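Local coordinates for ubiquinone biosynthesis protein UbiJ (Escherichia coli, PDB 6H6N), which binds hydrophobic biosynthetic intermediates of ubiquinone through its SCP2 domain and keeps the multiprotein Ubi complex stable for aerobic coenzyme Q synthesis, at the interface of chains A and B. Numbering follows the deposited sequence. Chains: chain A/B, Ubiquinone biosynthesis protein UbiJ.

The interface of chains A and B. Residues chain A 12, 14; chain B 29, 93, 127.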
# COMPACT_ATOMS: atom_id res chain seq x y z
N MET A 12 8.53 -15.45 4.14
CA MET A 12 8.47 -15.08 2.72
C MET A 12 8.76 -13.58 2.48
O MET A 12 8.32 -12.75 3.28
CB MET A 12 7.11 -15.47 2.12
N PHE A 14 8.93 -9.55 1.54
CA PHE A 14 7.96 -8.45 1.62
C PHE A 14 7.42 -8.03 0.27
O PHE A 14 6.22 -7.83 0.16
CB PHE A 14 8.57 -7.25 2.37
CG PHE A 14 7.62 -6.13 2.72
CD1 PHE A 14 6.63 -6.32 3.67
CD2 PHE A 14 7.76 -4.88 2.14
CE1 PHE A 14 5.76 -5.27 4.02
CE2 PHE A 14 6.91 -3.83 2.49
CZ PHE A 14 5.91 -4.03 3.42
N PHE B 29 3.24 -11.47 6.79
CA PHE B 29 4.61 -11.08 7.05
C PHE B 29 5.07 -11.27 8.50
O PHE B 29 6.17 -11.74 8.71
CB PHE B 29 4.83 -9.62 6.58
CG PHE B 29 6.25 -9.13 6.67
CD1 PHE B 29 7.28 -9.78 5.99
CD2 PHE B 29 6.56 -7.96 7.36
CE1 PHE B 29 8.59 -9.31 6.06
CE2 PHE B 29 7.87 -7.49 7.42
CZ PHE B 29 8.88 -8.17 6.78
N ARG B 93 11.73 -1.63 8.39
CA ARG B 93 12.11 -3.04 8.50
C ARG B 93 13.57 -3.13 8.99
O ARG B 93 14.19 -4.20 8.93
CB ARG B 93 11.94 -3.77 7.16
CG ARG B 93 10.50 -4.00 6.73
CD ARG B 93 10.46 -4.54 5.30
NE ARG B 93 10.50 -3.47 4.30
CZ ARG B 93 10.97 -3.61 3.06
NH1 ARG B 93 11.48 -4.78 2.66
NH2 ARG B 93 10.94 -2.60 2.21
N GLU B 127 12.15 -10.49 8.49
CA GLU B 127 12.71 -10.57 7.15
C GLU B 127 14.21 -10.75 7.10
O GLU B 127 14.94 -10.11 7.84
CB GLU B 127 12.26 -9.30 6.41
CG GLU B 127 12.95 -8.93 5.12
CD GLU B 127 12.65 -7.49 4.75
OE1 GLU B 127 11.79 -7.28 3.86
OE2 GLU B 127 13.18 -6.57 5.42
O HOH W 1 11.91 -9.24 2.09
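A:Phe14, the first residue of helix 14-31, reaches between B:Phe29 and B:Arg93 of the other copy. Its CB lies 3.5 Å from the carboxylate oxygen OE1 of B:Glu127. With CG anti to the backbone N (chi1 -170°), CG comes next to NH1 and the CD methylene of B:Arg93, and the ortho carbons turn to different partners. CD1 of A:Phe14 points at the apolar face of B:Phe29, over its centre, 4.0 Å from CD2 of B:Phe29. The rings are edge to face, planes 57° apart; phenylalanine suits both places, one giving an edge, the other a face. CD2 of A:Phe14 sits over the centre of the B:Arg93 guanidinium, 3.6 Å from CZ of B:Arg93, and CE2 leans towards NE. The planes tilt by 29°, and CD of B:Arg93 lies above the A:Phe14 ring towards its rim. Arginine suits this place because its N-H groups still bond in plane: NH1 of B:Arg93 donates to OE1 of B:Glu127 (2.8 Å), a salt bridge that should fix the guanidinium's rotation. The glutamate's carboxylate also holds water 1, which hydrogen-bonds to the backbone N of A:Phe14. A leucine in place of B:Arg93 would probably leave B:Glu127 without its charge partner and A:Phe14 without the flat surface beside CD2. The patch helps to hold a chain A helix start against chain B, each chain being the SCP2-domain part of UbiJ; the pairing may reflect self-association, which the structure alone does not show.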